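Local coordinates for protein CG8862 (Drosophila melanogaster, PDB 3ISM) that probably cleaves DNA and RNA as a magnesium-dependent, non-specific endonuclease of the mitochondrial EndoG type, and is captured here in complex with its protein inhibitor, at residues D31-S35 with D78-H82; A67-C73 with R109-C115; C157-L163 with P187-V193. All blocks are in the same frame, centred on the assembly; numbering follows the deposited sequence.

Contact 1: D31-S35 with D78-H82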
loop_
_atom_site.group_PDB
_atom_site.type_symbol
_atom_site.label_atom_id
_atom_site.label_comp_id
_atom_site.label_asym_id
_atom_site.label_seq_id
_atom_site.Cartn_x
_atom_site.Cartn_y
_atom_site.Cartn_z
ATOM N N ASP B 31 -0.698 -12.895 -2.922
ATOM C CA ASP B 31 0.440 -12.430 -2.154
ATOM C C ASP B 31 0.572 -13.247 -0.866
ATOM O O ASP B 31 -0.292 -13.198 0.007
ATOM C CB ASP B 31 0.322 -10.927 -1.855
ATOM C CG ASP B 31 1.659 -10.289 -1.462
ATOM O OD1 ASP B 31 2.692 -10.976 -1.550
ATOM O OD2 ASP B 31 1.688 -9.090 -1.089
ATOM N N HIS B 32 1.644 -14.026 -0.780
ATOM C CA HIS B 32 2.059 -14.641 0.477
ATOM C C HIS B 32 0.876 -15.378 1.129
ATOM O O HIS B 32 0.494 -15.092 2.278
ATOM C CB HIS B 32 2.615 -13.545 1.396
ATOM C CG HIS B 32 3.721 -13.998 2.288
ATOM N ND1 HIS B 32 5.004 -14.225 1.828
ATOM C CD2 HIS B 32 3.740 -14.262 3.615
ATOM C CE1 HIS B 32 5.759 -14.625 2.834
ATOM N NE2 HIS B 32 5.022 -14.634 3.933
ATOM N N VAL B 33 0.296 -16.308 0.374
ATOM C CA VAL B 33 -0.928 -17.012 0.786
ATOM C C VAL B 33 -0.589 -18.200 1.670
ATOM O O VAL B 33 0.222 -19.058 1.292
ATOM C CB VAL B 33 -1.788 -17.480 -0.419
ATOM C CG1 VAL B 33 -2.962 -18.351 0.057
ATOM C CG2 VAL B 33 -2.322 -16.283 -1.199
ATOM N N ARG B 34 -1.210 -18.232 2.848
ATOM C CA ARG B 34 -0.940 -19.268 3.835
ATOM C C ARG B 34 -2.229 -19.928 4.301
ATOM O O ARG B 34 -3.253 -19.274 4.463
ATOM C CB ARG B 34 -0.198 -18.678 5.033
ATOM C CG ARG B 34 1.304 -18.456 4.803
ATOM C CD ARG B 34 1.974 -17.776 5.996
ATOM N NE ARG B 34 1.912 -18.599 7.203
ATOM C CZ ARG B 34 1.065 -18.402 8.214
ATOM N NH1 ARG B 34 0.204 -17.392 8.185
ATOM N NH2 ARG B 34 1.090 -19.209 9.266
ATOM N N SER B 35 -2.173 -21.234 4.512
ATOM C CA SER B 35 -3.347 -22.003 4.902
ATOM C C SER B 35 -3.255 -22.439 6.353
ATOM O O SER B 35 -2.221 -22.931 6.783
ATOM C CB SER B 35 -3.486 -23.243 4.011
ATOM O OG SER B 35 -3.424 -22.906 2.635
ATOM N N ASP B 78 3.720 -15.235 14.719
ATOM C CA ASP B 78 3.686 -16.288 13.702
ATOM C C ASP B 78 5.110 -16.556 13.175
ATOM O O ASP B 78 5.675 -15.743 12.426
ATOM C CB ASP B 78 2.752 -15.872 12.559
ATOM C CG ASP B 78 2.566 -16.973 11.522
ATOM O OD1 ASP B 78 3.325 -17.968 11.539
ATOM O OD2 ASP B 78 1.645 -16.838 10.691
ATOM N N GLU B 79 5.652 -17.711 13.547
ATOM C CA GLU B 79 7.042 -18.059 13.268
ATOM C C GLU B 79 7.241 -18.528 11.837
ATOM O O GLU B 79 8.370 -18.689 11.376
ATOM C CB GLU B 79 7.531 -19.131 14.252
ATOM C CG GLU B 79 7.848 -18.585 15.633
ATOM C CD GLU B 79 7.877 -19.653 16.706
ATOM O OE1 GLU B 79 7.676 -20.845 16.383
ATOM O OE2 GLU B 79 8.091 -19.296 17.884
ATOM N N SER B 80 6.147 -18.755 11.126
ATOM C CA SER B 80 6.269 -19.082 9.713
ATOM C C SER B 80 6.459 -17.814 8.865
ATOM O O SER B 80 6.690 -17.922 7.659
ATOM C CB SER B 80 5.057 -19.866 9.231
ATOM O OG SER B 80 3.956 -18.998 9.078
ATOM N N ILE B 81 6.370 -16.629 9.485
ATOM C CA ILE B 81 6.665 -15.345 8.795
ATOM C C ILE B 81 8.123 -14.935 9.084
ATOM O O ILE B 81 8.587 -15.046 10.231
ATOM C CB ILE B 81 5.737 -14.170 9.263
ATOM C CG1 ILE B 81 4.238 -14.548 9.244
ATOM C CG2 ILE B 81 5.988 -12.901 8.449
ATOM C CD1 ILE B 81 3.676 -14.784 7.880
ATOM N N HIS B 82 8.838 -14.473 8.055
ATOM C CA HIS B 82 10.222 -13.990 8.209
ATOM C C HIS B 82 10.242 -12.908 9.311
ATOM O O HIS B 82 9.342 -12.071 9.359
ATOM C CB HIS B 82 10.734 -13.442 6.849
ATOM C CG HIS B 82 12.188 -13.057 6.838
ATOM N ND1 HIS B 82 12.663 -11.901 7.425
ATOM C CD2 HIS B 82 13.269 -13.670 6.295
ATOM C CE1 HIS B 82 13.973 -11.833 7.268
ATOM N NE2 HIS B 82 14.368 -12.890 6.582
HETATM O O HOH W 1 7.459 -14.486 5.474
#
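A type I beta turn running from Asp78 to Ile81, with an Asx turn built into it, receives the guanidinium of Arg34, a residue of the outermost strand 33-35 of the large mixed sheet of this nuclease fold. The turn is closed by the backbone bond from Ile81 N to Asp78 O. Asp78 turns its carboxylate back over the turn: with CG anti to the backbone N (chi1 -175°), OD1 accepts from both Ser80 N, at 3.0 Å, and Ser80 OG, at 2.7 Å. The two donors come to OD1 from the same face of the carboxylate. That leaves OD2 for the partners beyond the turn, a hydrogen bond from Ser122 OG and, in the arginine conformer described, a salt bridge from Arg34 NH2 at 2.8 Å. The salt bridge is not the flat, two-pronged kind. OD2 sits over one face of the guanidinium, and the two planes stand 65° apart. A bend at chi3 (63°) swings the end of Arg34 round to this position, with NE and NH2 both close to Ser80 OG (NE to OG 2.8 Å). Lower down the arginine, CD packs on Ile81 CD1 at 3.9 Å, and the same methyl meets the edge of the His32 ring near its plane. Farther along, a water accepts from His82 N at 2.9 Å and, more weakly, from His32 NE2 at the same length.

Contact 2: A67-C73 with R109-C115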
loop_
_atom_site.group_PDB
_atom_site.type_symbol
_atom_site.label_atom_id
_atom_site.label_comp_id
_atom_site.label_asym_id
_atom_site.label_seq_id
_atom_site.Cartn_x
_atom_site.Cartn_y
_atom_site.Cartn_z
ATOM N N ALA B 67 -16.071 -28.401 23.663
ATOM C CA ALA B 67 -14.691 -28.844 23.463
ATOM C C ALA B 67 -13.765 -27.719 22.991
ATOM O O ALA B 67 -12.571 -27.938 22.773
ATOM C CB ALA B 67 -14.642 -30.032 22.492
ATOM N N VAL B 68 -14.315 -26.520 22.822
ATOM C CA VAL B 68 -13.504 -25.359 22.456
ATOM C C VAL B 68 -13.506 -24.328 23.585
ATOM O O VAL B 68 -14.521 -23.685 23.853
ATOM C CB VAL B 68 -13.954 -24.719 21.117
ATOM C CG1 VAL B 68 -13.133 -23.468 20.828
ATOM C CG2 VAL B 68 -13.814 -25.712 19.970
ATOM N N ASP B 69 -12.364 -24.198 24.251
ATOM C CA ASP B 69 -12.188 -23.223 25.317
ATOM C C ASP B 69 -11.301 -22.097 24.799
ATOM O O ASP B 69 -10.078 -22.258 24.685
ATOM C CB ASP B 69 -11.554 -23.885 26.550
ATOM C CG ASP B 69 -11.637 -23.013 27.809
ATOM O OD1 ASP B 69 -12.111 -21.851 27.727
ATOM O OD2 ASP B 69 -11.226 -23.501 28.890
ATOM N N ARG B 70 -11.927 -20.960 24.492
ATOM C CA ARG B 70 -11.221 -19.802 23.961
ATOM C C ARG B 70 -10.254 -19.192 24.980
ATOM O O ARG B 70 -9.341 -18.442 24.604
ATOM C CB ARG B 70 -12.199 -18.742 23.422
ATOM C CG ARG B 70 -11.605 -17.924 22.270
ATOM C CD ARG B 70 -12.484 -16.755 21.817
ATOM N NE ARG B 70 -12.405 -15.598 22.709
ATOM C CZ ARG B 70 -13.446 -15.086 23.369
ATOM N NH1 ARG B 70 -14.650 -15.620 23.232
ATOM N NH2 ARG B 70 -13.289 -14.037 24.163
ATOM N N SER B 71 -10.435 -19.547 26.253
ATOM C CA SER B 71 -9.599 -19.034 27.338
ATOM C C SER B 71 -8.199 -19.651 27.324
ATOM O O SER B 71 -7.277 -19.138 27.972
ATOM C CB SER B 71 -10.273 -19.259 28.703
ATOM O OG SER B 71 -10.085 -20.588 29.182
ATOM N N LYS B 72 -8.038 -20.747 26.583
ATOM C CA LYS B 72 -6.723 -21.380 26.440
ATOM C C LYS B 72 -5.898 -20.729 25.336
ATOM O O LYS B 72 -4.750 -21.113 25.116
ATOM C CB LYS B 72 -6.852 -22.895 26.199
ATOM C CG LYS B 72 -7.688 -23.646 27.260
ATOM C CD LYS B 72 -7.050 -24.979 27.627
ATOM C CE LYS B 72 -7.976 -25.858 28.460
ATOM N NZ LYS B 72 -8.669 -26.904 27.650
ATOM N N CYS B 73 -6.480 -19.735 24.658
ATOM C CA CYS B 73 -5.854 -19.089 23.498
ATOM C C CYS B 73 -5.209 -17.746 23.801
ATOM O O CYS B 73 -5.841 -16.864 24.388
ATOM C CB CYS B 73 -6.892 -18.850 22.415
ATOM S SG CYS B 73 -7.852 -20.265 21.979
ATOM N N ARG B 109 -14.997 -23.344 15.472
ATOM C CA ARG B 109 -15.268 -24.059 16.706
ATOM C C ARG B 109 -15.384 -25.571 16.541
ATOM O O ARG B 109 -15.837 -26.254 17.451
ATOM C CB ARG B 109 -16.536 -23.512 17.348
ATOM C CG ARG B 109 -16.368 -22.126 17.944
ATOM C CD ARG B 109 -17.734 -21.560 18.208
ATOM N NE ARG B 109 -17.721 -20.430 19.123
ATOM C CZ ARG B 109 -18.637 -19.465 19.110
ATOM N NH1 ARG B 109 -19.618 -19.494 18.211
ATOM N NH2 ARG B 109 -18.551 -18.457 19.976
ATOM N N LEU B 110 -14.959 -26.089 15.393
ATOM C CA LEU B 110 -14.922 -27.530 15.187
ATOM C C LEU B 110 -13.913 -28.204 16.120
ATOM O O LEU B 110 -14.135 -29.321 16.585
ATOM C CB LEU B 110 -14.601 -27.860 13.730
ATOM C CG LEU B 110 -15.684 -27.522 12.703
ATOM C CD1 LEU B 110 -15.154 -27.731 11.291
ATOM C CD2 LEU B 110 -16.961 -28.347 12.966
ATOM N N HIS B 111 -12.807 -27.511 16.391
ATOM C CA HIS B 111 -11.749 -28.060 17.233
ATOM C C HIS B 111 -10.949 -26.938 17.881
ATOM O O HIS B 111 -10.842 -25.846 17.319
ATOM C CB HIS B 111 -10.812 -28.949 16.408
ATOM C CG HIS B 111 -9.964 -29.862 17.239
ATOM N ND1 HIS B 111 -8.711 -29.506 17.698
ATOM C CD2 HIS B 111 -10.192 -31.117 17.701
ATOM C CE1 HIS B 111 -8.204 -30.504 18.401
ATOM N NE2 HIS B 111 -9.082 -31.491 18.422
ATOM N N GLN B 112 -10.397 -27.219 19.060
ATOM C CA GLN B 112 -9.549 -26.282 19.799
ATOM C C GLN B 112 -8.487 -25.618 18.923
ATOM O O GLN B 112 -8.364 -24.395 18.917
ATOM C CB GLN B 112 -8.876 -26.994 20.983
ATOM C CG GLN B 112 -8.039 -26.077 21.865
ATOM C CD GLN B 112 -8.876 -25.004 22.518
ATOM O OE1 GLN B 112 -9.930 -25.287 23.070
ATOM N NE2 GLN B 112 -8.419 -23.766 22.450
ATOM N N LYS B 113 -7.745 -26.429 18.172
ATOM C CA LYS B 113 -6.647 -25.934 17.329
ATOM C C LYS B 113 -7.099 -24.993 16.202
ATOM O O LYS B 113 -6.370 -24.065 15.826
ATOM C CB LYS B 113 -5.821 -27.110 16.787
ATOM C CG LYS B 113 -4.732 -26.703 15.814
ATOM C CD LYS B 113 -3.412 -27.411 16.062
ATOM C CE LYS B 113 -2.266 -26.579 15.449
ATOM N NZ LYS B 113 -0.939 -27.283 15.538
ATOM N N HIS B 114 -8.305 -25.219 15.687
ATOM C CA HIS B 114 -8.891 -24.353 14.659
ATOM C C HIS B 114 -9.025 -22.932 15.190
ATOM O O HIS B 114 -8.744 -21.966 14.483
ATOM C CB HIS B 114 -10.274 -24.873 14.240
ATOM C CG HIS B 114 -10.234 -26.120 13.412
ATOM N ND1 HIS B 114 -11.355 -26.646 12.811
ATOM C CD2 HIS B 114 -9.211 -26.941 13.078
ATOM C CE1 HIS B 114 -11.030 -27.744 12.155
ATOM N NE2 HIS B 114 -9.732 -27.939 12.294
ATOM N N CYS B 115 -9.467 -22.842 16.445
ATOM C CA CYS B 115 -9.643 -21.597 17.175
ATOM C C CYS B 115 -8.284 -21.006 17.569
ATOM O O CYS B 115 -8.042 -19.809 17.368
ATOM C CB CYS B 115 -10.498 -21.860 18.426
ATOM S SG CYS B 115 -10.977 -20.373 19.340
#
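The side-chain amide of Gln112, in the first turn of helix 112-116, reads the backbone of Asp69 with both of its ends. OE1 accepts from Asp69 N at 2.9 Å, in the carbonyl plane and on a lone pair, while NE2 gives a hydrogen to Asp69 O at 3.2 Å from well above that carbonyl's plane. NE2 also donates to Asp116 OD1. Asp69 O has a second donor, Lys72 N, on the opposite face of its plane. Within its own loop, Asp69 OD1 accepts from Ser71 N, an Asx turn, and also from Ser71 OG. His111 is the N-cap, its ND1 accepting from Lys113 N. Val68 lays its two methyls on different parts of 109-115: CG1 rests on Cys115 CB at 3.9 Å and CG2 comes 3.3 Å from Arg109 O, which accepts from Asn65 ND2. Cys73 SG and Cys115 SG lie 4.1 Å apart, too far for a disulfide. Arg70 lays CG against Cys115 SG and sends its guanidinium to Tyr331 O and Asp336 of the inhibitor chain, CG4930. With both ends of the glutamine amide paired, its flip is fixed, and the loop carrying the inhibitor-binding arginine is pinned to the helix.

Contact 3: C157-L163 with P187-V193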
loop_
_atom_site.group_PDB
_atom_site.type_symbol
_atom_site.label_atom_id
_atom_site.label_comp_id
_atom_site.label_asym_id
_atom_site.label_seq_id
_atom_site.Cartn_x
_atom_site.Cartn_y
_atom_site.Cartn_z
ATOM N N CYS B 157 -14.886 -13.231 2.857
ATOM C CA CYS B 157 -13.580 -12.617 2.774
ATOM C C CYS B 157 -13.569 -11.328 3.583
ATOM O O CYS B 157 -14.436 -10.461 3.411
ATOM C CB CYS B 157 -13.232 -12.300 1.320
ATOM S SG CYS B 157 -11.543 -11.665 1.109
ATOM N N THR B 158 -12.583 -11.217 4.466
ATOM C CA THR B 158 -12.456 -10.114 5.409
ATOM C C THR B 158 -11.074 -9.508 5.201
ATOM O O THR B 158 -10.115 -10.251 5.027
ATOM C CB THR B 158 -12.549 -10.645 6.870
ATOM O OG1 THR B 158 -13.808 -11.315 7.071
ATOM C CG2 THR B 158 -12.403 -9.508 7.875
ATOM N N GLY B 159 -10.955 -8.180 5.217
ATOM C CA GLY B 159 -9.642 -7.542 5.046
ATOM C C GLY B 159 -9.629 -6.042 5.312
ATOM O O GLY B 159 -10.670 -5.432 5.495
ATOM N N PRO B 160 -8.425 -5.449 5.368
ATOM C CA PRO B 160 -8.218 -4.026 5.575
ATOM C C PRO B 160 -8.277 -3.190 4.301
ATOM O O PRO B 160 -8.050 -3.705 3.190
ATOM C CB PRO B 160 -6.808 -3.979 6.158
ATOM C CG PRO B 160 -6.102 -5.130 5.520
ATOM C CD PRO B 160 -7.149 -6.196 5.329
ATOM N N LEU B 161 -8.592 -1.917 4.483
ATOM C CA LEU B 161 -8.539 -0.906 3.430
ATOM C C LEU B 161 -7.808 0.310 3.980
ATOM O O LEU B 161 -7.756 0.520 5.192
ATOM C CB LEU B 161 -9.943 -0.456 2.996
ATOM C CG LEU B 161 -10.872 -1.489 2.368
ATOM C CD1 LEU B 161 -12.324 -0.975 2.305
ATOM C CD2 LEU B 161 -10.360 -1.887 1.003
ATOM N N TYR B 162 -7.256 1.109 3.068
ATOM C CA TYR B 162 -6.509 2.302 3.404
ATOM C C TYR B 162 -7.000 3.365 2.426
ATOM O O TYR B 162 -6.422 3.546 1.345
ATOM C CB TYR B 162 -5.002 2.042 3.266
ATOM C CG TYR B 162 -4.519 0.746 3.920
ATOM C CD1 TYR B 162 -3.997 0.747 5.213
ATOM C CD2 TYR B 162 -4.582 -0.472 3.235
ATOM C CE1 TYR B 162 -3.569 -0.425 5.807
ATOM C CE2 TYR B 162 -4.158 -1.647 3.818
ATOM C CZ TYR B 162 -3.665 -1.619 5.109
ATOM O OH TYR B 162 -3.236 -2.785 5.697
ATOM N N LEU B 163 -8.086 4.041 2.796
ATOM C CA LEU B 163 -8.855 4.888 1.868
ATOM C C LEU B 163 -8.425 6.346 1.934
ATOM O O LEU B 163 -8.099 6.837 3.006
ATOM C CB LEU B 163 -10.366 4.785 2.143
ATOM C CG LEU B 163 -11.029 3.399 2.108
ATOM C CD1 LEU B 163 -12.560 3.531 2.191
ATOM C CD2 LEU B 163 -10.628 2.665 0.856
ATOM N N PRO B 187 -5.215 0.208 9.589
ATOM C CA PRO B 187 -6.124 0.415 8.456
ATOM C C PRO B 187 -7.199 1.469 8.736
ATOM O O PRO B 187 -7.612 1.654 9.887
ATOM C CB PRO B 187 -6.732 -0.979 8.248
ATOM C CG PRO B 187 -5.677 -1.940 8.840
ATOM C CD PRO B 187 -5.228 -1.192 10.062
ATOM N N THR B 188 -7.632 2.168 7.691
ATOM C CA THR B 188 -8.643 3.218 7.833
ATOM C C THR B 188 -10.037 2.570 7.968
ATOM O O THR B 188 -10.921 3.120 8.598
ATOM C CB THR B 188 -8.640 4.199 6.616
ATOM O OG1 THR B 188 -9.101 3.517 5.429
ATOM C CG2 THR B 188 -7.248 4.750 6.380
ATOM N N HIS B 189 -10.200 1.401 7.347
ATOM C CA HIS B 189 -11.505 0.720 7.220
ATOM C C HIS B 189 -11.256 -0.783 7.107
ATOM O O HIS B 189 -10.141 -1.209 6.827
ATOM C CB HIS B 189 -12.253 1.155 5.943
ATOM C CG HIS B 189 -12.643 2.606 5.892
ATOM N ND1 HIS B 189 -11.734 3.615 5.647
ATOM C CD2 HIS B 189 -13.855 3.208 5.969
ATOM C CE1 HIS B 189 -12.361 4.780 5.626
ATOM N NE2 HIS B 189 -13.650 4.560 5.822
ATOM N N PHE B 190 -12.309 -1.576 7.301
ATOM C CA PHE B 190 -12.276 -3.008 7.026
ATOM C C PHE B 190 -13.515 -3.406 6.225
ATOM O O PHE B 190 -14.520 -2.741 6.293
ATOM C CB PHE B 190 -12.220 -3.806 8.335
ATOM C CG PHE B 190 -10.970 -3.581 9.136
ATOM C CD1 PHE B 190 -9.838 -4.356 8.910
ATOM C CD2 PHE B 190 -10.931 -2.605 10.134
ATOM C CE1 PHE B 190 -8.670 -4.142 9.645
ATOM C CE2 PHE B 190 -9.773 -2.392 10.885
ATOM C CZ PHE B 190 -8.637 -3.159 10.636
ATOM N N TYR B 191 -13.446 -4.493 5.470
ATOM C CA TYR B 191 -14.612 -4.964 4.713
ATOM C C TYR B 191 -14.898 -6.417 5.044
ATOM O O TYR B 191 -14.016 -7.134 5.507
ATOM C CB TYR B 191 -14.390 -4.864 3.187
ATOM C CG TYR B 191 -13.204 -5.665 2.705
ATOM C CD1 TYR B 191 -13.280 -7.051 2.525
ATOM C CD2 TYR B 191 -11.996 -5.038 2.447
ATOM C CE1 TYR B 191 -12.177 -7.782 2.126
ATOM C CE2 TYR B 191 -10.892 -5.746 2.030
ATOM C CZ TYR B 191 -10.988 -7.110 1.879
ATOM O OH TYR B 191 -9.881 -7.787 1.475
ATOM N N LYS B 192 -16.127 -6.838 4.762
ATOM C CA LYS B 192 -16.470 -8.249 4.632
ATOM C C LYS B 192 -17.282 -8.386 3.364
ATOM O O LYS B 192 -18.252 -7.660 3.160
ATOM C CB LYS B 192 -17.285 -8.757 5.824
ATOM C CG LYS B 192 -16.447 -9.014 7.078
ATOM C CD LYS B 192 -17.293 -9.694 8.147
ATOM C CE LYS B 192 -16.530 -9.876 9.470
ATOM N NZ LYS B 192 -15.440 -10.881 9.349
ATOM N N VAL B 193 -16.876 -9.311 2.508
ATOM C CA VAL B 193 -17.626 -9.610 1.303
ATOM C C VAL B 193 -18.041 -11.071 1.404
ATOM O O VAL B 193 -17.202 -11.940 1.597
ATOM C CB VAL B 193 -16.814 -9.297 -0.000
ATOM C CG1 VAL B 193 -17.646 -9.651 -1.246
ATOM C CG2 VAL B 193 -16.422 -7.817 -0.044
HETATM O O HOH W 2 -7.526 -5.877 1.740
#
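The ring of Tyr191 lies down over Gly159, its neighbour in the antiparallel pair of strands 153-161 and 189-197. With CG between its backbone N and carbonyl carbon (chi1 59°), the ring folds into the place where residue 159, a glycine, has no side chain. Gly159 CA is 3.9 Å from the ring centroid, a CH-pi contact over the face. Cys157 and Leu161 flank it: Cys157 SG stands at the ring edge, and Leu161 CG meets CD2 of Tyr191 at 3.7 Å. Water joins Tyr191 OH to Pro160 O. On the other face Pro160 CB fits against Pro187 CG at 3.6 Å and close to Phe190 CE1, and Lys192 runs alongside Thr158 until NZ reaches its OG1 at 2.8 Å. At the strand end Leu163 CD1 sits over the face of the His189 ring, a CH-pi contact 3.6 Å from the centroid. Thr188 OG1 accepts from Leu163 N. Helix 228-235 packs on the Leu161 and Tyr191 side; Trp137 of helix 136-146 touches Thr158 and Lys192, and Lys192 also touches Glu141, a magnesium-binding residue. Thr188 and His189 both face Leu161, forming a classic beta bulge at the end of two central strands in the nuclease's mixed sheet.

In the fold
Contacts 1 and 3 meet the same large sheet at different places, contact 1 at its outermost strand 33-35 and contact 3 on its central strands 153-161 and 189-197; their centres are about 19 Å apart. Contacts 1 and 2 tie down separate parts of the loop region between helices 59-62 and 89-92, with centres about 21 Å apart. Contacts 2 and 3 both approach the metal site: a bound magnesium ion lies about 9 Å from the side chain of Arg70 and about 9 Å from that of Lys192. Arg70 is also about 6 Å, side chain to side chain, from His101, the predicted proton acceptor, whereas contact 1 is remote from the catalytic and metal-binding residues.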